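Local structure of lantibiotic dehydratase (Microbispora corallina, 5EHK) at residues G151-T156 against E375-E380; V11-T16 against E785-L790. The protein probably dehydrates serine and threonine residues of the NAI-107 precursor peptide, using glutamyl-tRNA to activate their hydroxyl groups. One frame throughout, in Å; residues are numbered along the deposited sequence.

Overall arrangement
The chain lays down strand 6-17 almost at once, and residues 11-16 of it are where contact 2 is later closed, by residues 785-790 after 768 intervening residues. Nested inside that very long loop is contact 1, which closes a shorter one of 218 residues between 151-156 and 375-380. Strands 147-155 and 6-17 are themselves antiparallel neighbours, so the four strands pair in the series 366-379, 147-155, 6-17, 785-792. The centres of the two contacts are about 10 Å apart, and the contacts touch directly: Phe12 and Phe154 meet ring edge to ring face, and Leu378 packs on Ile786. Both contacts thus join strands from distant parts of the chain side by side.

Contact 1. Residues G151-T156 against E375-E380; sequences GGRFDT and EVRLPE
Two parallel strands of a mixed sheet pair here, within the region of the lantibiotic dehydratase N-terminal family. Arg153 straddles Arg377 in the backbone register: Arg153 N donates to Val376 O at 3.2 Å, and Leu378 N donates to Arg153 O at 3.0 Å, nearly along the C=O axis. Two residues on from Arg153, Asp155 N donates to the carbonyl of that same Leu378, Asp155 N to Leu378 O 2.8 Å. The two arginines leave the same face side by side, their guanidinium planes 32° apart, with Arg377 NH1 lying 3.8 Å from Arg153 CD. The like charges this brings close are probably eased by acids: Arg377 NE bonds to Glu375 OE2 at 3.1 Å, within the guanidinium plane but from above the carboxylate, and Asp155 OD2 makes a long salt bridge to Arg377 NH1 at 3.7 Å. Asp155 OD2 has a firmer partner in Ser157 OG. Val376, Phe154 and Leu378 occupy the other face. Phe154, with CG anti to its carbonyl carbon (chi1 -72°), brings CD1 to 4.0 Å from Leu378 CB, the two side chains crossing obliquely. Pro379 is the N-cap residue of helix 380-395, where Glu380 pairs with Arg383. Strand 159-162 lines the far side of 366-379, and strand 6-17 flanks 147-155.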
ATOM      1  N   GLY A 151      10.772 -27.837 -37.426  1.00 26.97           N
ATOM      2  CA  GLY A 151      10.730 -29.013 -36.562  1.00 26.46           C
ATOM      3  C   GLY A 151      12.089 -29.430 -35.994  1.00 27.54           C
ATOM      4  O   GLY A 151      13.148 -29.113 -36.547  1.00 30.27           O
ATOM      5  N   GLY A 152      12.060 -30.124 -34.861  1.00 26.69           N
ATOM      6  CA  GLY A 152      13.265 -30.588 -34.202  1.00 26.65           C
ATOM      7  C   GLY A 152      12.889 -31.739 -33.298  1.00 29.13           C
ATOM      8  O   GLY A 152      11.734 -31.893 -32.949  1.00 31.66           O
ATOM      9  N   ARG A 153      13.857 -32.544 -32.893  1.00 34.65           N
ATOM     10  CA  ARG A 153      13.532 -33.727 -32.118  1.00 29.89           C
ATOM     11  C   ARG A 153      14.669 -34.110 -31.208  1.00 29.97           C
ATOM     12  O   ARG A 153      15.832 -33.873 -31.512  1.00 31.53           O
ATOM     13  CB  ARG A 153      13.243 -34.872 -33.083  1.00 42.72           C
ATOM     14  CG  ARG A 153      12.925 -36.206 -32.445  1.00 50.11           C
ATOM     15  CD  ARG A 153      12.672 -37.211 -33.532  1.00 47.52           C
ATOM     16  NE  ARG A 153      11.527 -36.749 -34.305  1.00 51.80           N
ATOM     17  CZ  ARG A 153      10.261 -37.026 -34.011  1.00 52.01           C
ATOM     18  NH1 ARG A 153       9.967 -37.791 -32.962  1.00 46.94           N
ATOM     19  NH2 ARG A 153       9.292 -36.545 -34.780  1.00 56.27           N
ATOM     20  N   PHE A 154      14.328 -34.715 -30.083  1.00 29.19           N
ATOM     21  CA  PHE A 154      15.334 -35.333 -29.256  1.00 33.65           C
ATOM     22  C   PHE A 154      15.557 -36.741 -29.775  1.00 40.70           C
ATOM     23  O   PHE A 154      14.620 -37.437 -30.184  1.00 45.89           O
ATOM     24  CB  PHE A 154      14.914 -35.356 -27.798  1.00 35.78           C
ATOM     25  CG  PHE A 154      14.947 -34.006 -27.145  1.00 41.15           C
ATOM     26  CD1 PHE A 154      16.153 -33.346 -26.950  1.00 31.37           C
ATOM     27  CD2 PHE A 154      13.768 -33.404 -26.699  1.00 38.61           C
ATOM     28  CE1 PHE A 154      16.183 -32.106 -26.341  1.00 34.51           C
ATOM     29  CE2 PHE A 154      13.794 -32.163 -26.082  1.00 29.71           C
ATOM     30  CZ  PHE A 154      15.001 -31.514 -25.900  1.00 30.56           C
ATOM     31  N   ASP A 155      16.816 -37.147 -29.760  1.00 41.52           N
ATOM     32  CA  ASP A 155      17.252 -38.351 -30.430  1.00 45.16           C
ATOM     33  C   ASP A 155      18.406 -38.928 -29.633  1.00 54.79           C
ATOM     34  O   ASP A 155      18.649 -38.516 -28.487  1.00 53.66           O
ATOM     35  CB  ASP A 155      17.719 -37.976 -31.836  1.00 52.17           C
ATOM     36  CG  ASP A 155      17.664 -39.134 -32.797  1.00 57.77           C
ATOM     37  OD1 ASP A 155      16.977 -40.120 -32.466  1.00 55.14           O
ATOM     38  OD2 ASP A 155      18.277 -39.039 -33.889  1.00 57.41           O
ATOM     39  N   THR A 156      19.129 -39.872 -30.229  1.00 59.38           N
ATOM     40  CA  THR A 156      20.339 -40.378 -29.599  1.00 53.97           C
ATOM     41  C   THR A 156      21.543 -39.811 -30.336  1.00 48.99           C
ATOM     42  O   THR A 156      22.673 -39.897 -29.865  1.00 48.21           O
ATOM     43  CB  THR A 156      20.355 -41.927 -29.549  1.00 52.85           C
ATOM     44  OG1 THR A 156      20.011 -42.449 -30.838  1.00 49.39           O
ATOM     45  CG2 THR A 156      19.325 -42.437 -28.532  1.00 53.07           C
ATOM     46  N   GLU A 375      17.106 -28.891 -40.325  1.00 40.37           N
ATOM     47  CA  GLU A 375      16.804 -30.045 -39.520  1.00 46.46           C
ATOM     48  C   GLU A 375      17.670 -29.985 -38.280  1.00 42.86           C
ATOM     49  O   GLU A 375      18.874 -29.772 -38.359  1.00 41.05           O
ATOM     50  CB  GLU A 375      17.009 -31.327 -40.319  1.00 49.90           C
ATOM     51  CG  GLU A 375      16.561 -32.577 -39.587  1.00 60.03           C
ATOM     52  CD  GLU A 375      16.738 -33.838 -40.423  1.00 74.80           C
ATOM     53  OE1 GLU A 375      17.357 -33.760 -41.517  1.00 71.25           O
ATOM     54  OE2 GLU A 375      16.280 -34.909 -39.958  1.00 73.57           O
ATOM     55  N   VAL A 376      17.032 -30.096 -37.126  1.00 40.35           N
ATOM     56  CA  VAL A 376      17.757 -30.070 -35.877  1.00 37.41           C
ATOM     57  C   VAL A 376      17.413 -31.272 -35.027  1.00 40.65           C
ATOM     58  O   VAL A 376      16.240 -31.591 -34.818  1.00 39.51           O
ATOM     59  CB  VAL A 376      17.494 -28.787 -35.086  1.00 32.77           C
ATOM     60  CG1 VAL A 376      18.113 -28.900 -33.703  1.00 34.66           C
ATOM     61  CG2 VAL A 376      18.072 -27.586 -35.817  1.00 36.96           C
ATOM     62  N   ARG A 377      18.446 -31.959 -34.560  1.00 32.68           N
ATOM     63  CA  ARG A 377      18.240 -33.040 -33.624  1.00 36.66           C
ATOM     64  C   ARG A 377      19.193 -32.884 -32.471  1.00 35.21           C
ATOM     65  O   ARG A 377      20.338 -32.489 -32.650  1.00 34.79           O
ATOM     66  CB  ARG A 377      18.414 -34.400 -34.297  1.00 45.29           C
ATOM     67  CG  ARG A 377      17.214 -34.796 -35.119  1.00 50.91           C
ATOM     68  CD  ARG A 377      17.543 -35.914 -36.065  1.00 67.32           C
ATOM     69  NE  ARG A 377      16.508 -36.047 -37.083  1.00 72.87           N
ATOM     70  CZ  ARG A 377      15.533 -36.943 -37.031  1.00 71.81           C
ATOM     71  NH1 ARG A 377      15.471 -37.795 -36.013  1.00 68.02           N
ATOM     72  NH2 ARG A 377      14.630 -36.991 -38.000  1.00 74.59           N
ATOM     73  N   LEU A 378      18.714 -33.179 -31.275  1.00 31.01           N
ATOM     74  CA  LEU A 378      19.559 -33.030 -30.114  1.00 34.58           C
ATOM     75  C   LEU A 378      19.496 -34.323 -29.320  1.00 36.40           C
ATOM     76  O   LEU A 378      18.450 -34.956 -29.241  1.00 33.92           O
ATOM     77  CB  LEU A 378      19.089 -31.848 -29.264  1.00 36.17           C
ATOM     78  CG  LEU A 378      18.965 -30.460 -29.890  1.00 31.86           C
ATOM     79  CD1 LEU A 378      18.275 -29.545 -28.891  1.00 40.40           C
ATOM     80  CD2 LEU A 378      20.333 -29.884 -30.269  1.00 27.36           C
ATOM     81  N   PRO A 379      20.634 -34.735 -28.753  1.00 40.30           N
ATOM     82  CA  PRO A 379      20.719 -35.993 -28.015  1.00 37.05           C
ATOM     83  C   PRO A 379      19.963 -35.892 -26.712  1.00 35.31           C
ATOM     84  O   PRO A 379      19.610 -34.797 -26.287  1.00 35.42           O
ATOM     85  CB  PRO A 379      22.210 -36.112 -27.721  1.00 33.11           C
ATOM     86  CG  PRO A 379      22.683 -34.712 -27.648  1.00 30.49           C
ATOM     87  CD  PRO A 379      21.924 -34.023 -28.758  1.00 37.86           C
ATOM     88  N   GLU A 380      19.758 -37.030 -26.071  1.00 34.75           N
ATOM     89  CA  GLU A 380      19.052 -37.087 -24.810  1.00 32.46           C
ATOM     90  C   GLU A 380      19.751 -36.368 -23.650  1.00 28.69           C
ATOM     91  O   GLU A 380      19.105 -35.987 -22.680  1.00 35.88           O
ATOM     92  CB  GLU A 380      18.801 -38.555 -24.443  1.00 32.46           C
ATOM     93  CG  GLU A 380      17.867 -39.272 -25.381  1.00 35.50           C
ATOM     94  CD  GLU A 380      16.457 -38.705 -25.334  1.00 46.18           C
ATOM     95  OE1 GLU A 380      16.048 -38.246 -24.230  1.00 43.21           O
ATOM     96  OE2 GLU A 380      15.773 -38.715 -26.393  1.00 39.02           O
TER

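Contact 2. Residues V11-T16 against E785-L790; sequences VFMVRT and EIVVPL
Arg15 stretches across Val787 and ends against Glu785, on one face of an antiparallel strand pair in the mixed sheet. Its chain is extended from CG to NE, which lays the flat guanidinium over the valine: Val787 CG2 sits over the centre of one face, 3.3 Å from Arg15 CZ. At the edge of the same group, Arg15 NH1 forms a salt bridge with Glu785 OE1 at 2.6 Å. The carboxylate and guanidinium planes are perpendicular, and NH1 meets OE1 from above the carboxylate plane; Glu785 OE2 also has a long, weak ion pair with Arg735. Met13 shares this face and lies alongside Val787, pointing the same way.

Ile786 leaves the other face together with Val14, and there it meets the ring of Phe12. Phe12 holds its CG in the crowded position between backbone N and carbonyl carbon (chi1 52°), and Ile786 CG2 comes over one ring face, offset toward the rim, 4.0 Å from the Phe12 ring centroid in a CH-pi contact. Val14 CG2 lies at the edge of that ring.

In the backbone, Met13-Val787 and Arg15-Glu785 are hydrogen-bonded pairs flanking the non-hydrogen-bonded pair Val14-Ile786, while strand 500-508 borders 785-792 on its far side. In the Met13-Val787 pair, Val787 N donates to Met13 O at 2.8 Å from 26° above the carbonyl plane.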
ATOM      1  N   VAL A  11       9.329 -33.836 -29.456  1.00 36.70           N
ATOM      2  CA  VAL A  11       9.578 -32.819 -30.474  1.00 33.29           C
ATOM      3  C   VAL A  11       9.631 -31.455 -29.837  1.00 38.12           C
ATOM      4  O   VAL A  11       9.164 -31.279 -28.704  1.00 39.19           O
ATOM      5  CB  VAL A  11       8.504 -32.797 -31.567  1.00 35.02           C
ATOM      6  CG1 VAL A  11       8.405 -34.156 -32.229  1.00 38.58           C
ATOM      7  CG2 VAL A  11       7.166 -32.382 -30.984  1.00 36.00           C
ATOM      8  N   PHE A  12      10.199 -30.499 -30.566  1.00 31.14           N
ATOM      9  CA  PHE A  12      10.280 -29.126 -30.111  1.00 25.51           C
ATOM     10  C   PHE A  12      10.323 -28.215 -31.310  1.00 26.77           C
ATOM     11  O   PHE A  12      10.544 -28.685 -32.412  1.00 33.52           O
ATOM     12  CB  PHE A  12      11.487 -28.899 -29.186  1.00 26.87           C
ATOM     13  CG  PHE A  12      12.806 -29.373 -29.743  1.00 33.10           C
ATOM     14  CD1 PHE A  12      13.408 -28.718 -30.817  1.00 33.66           C
ATOM     15  CD2 PHE A  12      13.468 -30.446 -29.162  1.00 29.98           C
ATOM     16  CE1 PHE A  12      14.623 -29.137 -31.311  1.00 29.11           C
ATOM     17  CE2 PHE A  12      14.682 -30.868 -29.653  1.00 29.06           C
ATOM     18  CZ  PHE A  12      15.258 -30.213 -30.731  1.00 29.83           C
ATOM     19  N   MET A  13      10.059 -26.924 -31.111  1.00 27.31           N
ATOM     20  CA  MET A  13      10.079 -25.972 -32.217  1.00 26.55           C
ATOM     21  C   MET A  13      11.388 -25.199 -32.198  1.00 25.94           C
ATOM     22  O   MET A  13      12.022 -25.080 -31.159  1.00 27.45           O
ATOM     23  CB  MET A  13       8.882 -25.017 -32.168  1.00 26.58           C
ATOM     24  CG  MET A  13       8.669 -24.224 -33.455  1.00 27.05           C
ATOM     25  SD  MET A  13       7.433 -22.900 -33.386  1.00 33.89           S
ATOM     26  CE  MET A  13       8.281 -21.661 -32.399  1.00 25.98           C
ATOM     27  N   VAL A  14      11.795 -24.692 -33.354  1.00 27.95           N
ATOM     28  CA  VAL A  14      13.042 -23.958 -33.476  1.00 26.48           C
ATOM     29  C   VAL A  14      12.698 -22.650 -34.129  1.00 29.06           C
ATOM     30  O   VAL A  14      11.914 -22.635 -35.081  1.00 28.18           O
ATOM     31  CB  VAL A  14      14.046 -24.691 -34.378  1.00 22.79           C
ATOM     32  CG1 VAL A  14      15.330 -23.895 -34.489  1.00 25.57           C
ATOM     33  CG2 VAL A  14      14.321 -26.082 -33.833  1.00 26.71           C
ATOM     34  N   ARG A  15      13.215 -21.555 -33.575  1.00 26.88           N
ATOM     35  CA  ARG A  15      13.095 -20.242 -34.201  1.00 24.69           C
ATOM     36  C   ARG A  15      14.470 -19.884 -34.700  1.00 27.53           C
ATOM     37  O   ARG A  15      15.455 -20.126 -34.004  1.00 34.40           O
ATOM     38  CB  ARG A  15      12.667 -19.167 -33.204  1.00 27.56           C
ATOM     39  CG  ARG A  15      11.595 -19.538 -32.198  1.00 25.59           C
ATOM     40  CD  ARG A  15      11.289 -18.330 -31.317  1.00 29.72           C
ATOM     41  NE  ARG A  15      10.176 -18.570 -30.407  1.00 30.56           N
ATOM     42  CZ  ARG A  15      10.310 -18.636 -29.085  1.00 31.21           C
ATOM     43  NH1 ARG A  15      11.503 -18.471 -28.515  1.00 31.30           N
ATOM     44  NH2 ARG A  15       9.255 -18.871 -28.330  1.00 29.06           N
ATOM     45  N   THR A  16      14.561 -19.319 -35.894  1.00 28.23           N
ATOM     46  CA  THR A  16      15.867 -18.981 -36.449  1.00 26.33           C
ATOM     47  C   THR A  16      15.812 -17.943 -37.574  1.00 27.22           C
ATOM     48  O   THR A  16      14.833 -17.893 -38.315  1.00 29.13           O
ATOM     49  CB  THR A  16      16.571 -20.269 -36.901  1.00 38.40           C
ATOM     50  OG1 THR A  16      17.637 -20.554 -35.986  1.00 47.17           O
ATOM     51  CG2 THR A  16      17.103 -20.171 -38.342  1.00 39.43           C
ATOM     52  N   GLU A 785      16.902 -20.249 -31.365  1.00 33.62           N
ATOM     53  CA  GLU A 785      16.162 -20.490 -30.136  1.00 34.12           C
ATOM     54  C   GLU A 785      15.467 -21.837 -30.249  1.00 31.64           C
ATOM     55  O   GLU A 785      14.895 -22.169 -31.291  1.00 33.96           O
ATOM     56  CB  GLU A 785      15.138 -19.376 -29.886  1.00 30.53           C
ATOM     57  CG  GLU A 785      15.421 -18.538 -28.647  1.00 37.69           C
ATOM     58  CD  GLU A 785      14.769 -17.153 -28.713  1.00 48.69           C
ATOM     59  OE1 GLU A 785      13.627 -17.060 -29.220  1.00 45.30           O
ATOM     60  OE2 GLU A 785      15.418 -16.153 -28.300  1.00 52.04           O
ATOM     61  N   ILE A 786      15.532 -22.616 -29.186  1.00 24.30           N
ATOM     62  CA  ILE A 786      14.812 -23.872 -29.132  1.00 28.64           C
ATOM     63  C   ILE A 786      13.665 -23.738 -28.136  1.00 25.31           C
ATOM     64  O   ILE A 786      13.887 -23.350 -26.993  1.00 27.77           O
ATOM     65  CB  ILE A 786      15.766 -25.013 -28.739  1.00 27.84           C
ATOM     66  CG1 ILE A 786      16.790 -25.206 -29.856  1.00 37.19           C
ATOM     67  CG2 ILE A 786      15.009 -26.281 -28.500  1.00 23.33           C
ATOM     68  CD1 ILE A 786      17.980 -26.024 -29.462  1.00 39.47           C
ATOM     69  N   VAL A 787      12.439 -24.001 -28.571  1.00 21.07           N
ATOM     70  CA  VAL A 787      11.307 -23.974 -27.648  1.00 20.18           C
ATOM     71  C   VAL A 787      10.901 -25.380 -27.249  1.00 22.41           C
ATOM     72  O   VAL A 787      10.319 -26.124 -28.038  1.00 26.11           O
ATOM     73  CB  VAL A 787      10.077 -23.303 -28.258  1.00 21.72           C
ATOM     74  CG1 VAL A 787       9.024 -23.117 -27.191  1.00 20.21           C
ATOM     75  CG2 VAL A 787      10.442 -21.972 -28.851  1.00 22.02           C
ATOM     76  N   VAL A 788      11.166 -25.736 -26.008  1.00 20.24           N
ATOM     77  CA  VAL A 788      10.895 -27.084 -25.560  1.00 19.53           C
ATOM     78  C   VAL A 788       9.825 -27.131 -24.490  1.00 17.22           C
ATOM     79  O   VAL A 788      10.017 -26.616 -23.416  1.00 18.02           O
ATOM     80  CB  VAL A 788      12.214 -27.782 -25.113  1.00 21.54           C
ATOM     81  CG1 VAL A 788      13.271 -26.769 -24.739  1.00 24.04           C
ATOM     82  CG2 VAL A 788      11.973 -28.834 -24.016  1.00 21.19           C
ATOM     83  N   PRO A 789       8.668 -27.726 -24.811  1.00 19.90           N
ATOM     84  CA  PRO A 789       7.580 -27.941 -23.844  1.00 17.30           C
ATOM     85  C   PRO A 789       7.951 -29.022 -22.840  1.00 18.51           C
ATOM     86  O   PRO A 789       8.759 -29.874 -23.155  1.00 22.87           O
ATOM     87  CB  PRO A 789       6.417 -28.421 -24.719  1.00 16.58           C
ATOM     88  CG  PRO A 789       6.768 -27.925 -26.111  1.00 23.09           C
ATOM     89  CD  PRO A 789       8.256 -28.011 -26.195  1.00 18.87           C
ATOM     90  N   LEU A 790       7.367 -28.980 -21.652  1.00 17.70           N
ATOM     91  CA  LEU A 790       7.590 -29.977 -20.610  1.00 16.53           C
ATOM     92  C   LEU A 790       6.274 -30.171 -19.861  1.00 17.33           C
ATOM     93  O   LEU A 790       5.496 -29.221 -19.736  1.00 18.15           O
ATOM     94  CB  LEU A 790       8.694 -29.527 -19.641  1.00 15.89           C
ATOM     95  CG  LEU A 790      10.111 -29.302 -20.205  1.00 19.81           C
ATOM     96  CD1 LEU A 790      10.294 -27.860 -20.575  1.00 24.59           C
ATOM     97  CD2 LEU A 790      11.239 -29.747 -19.260  1.00 15.26           C
TER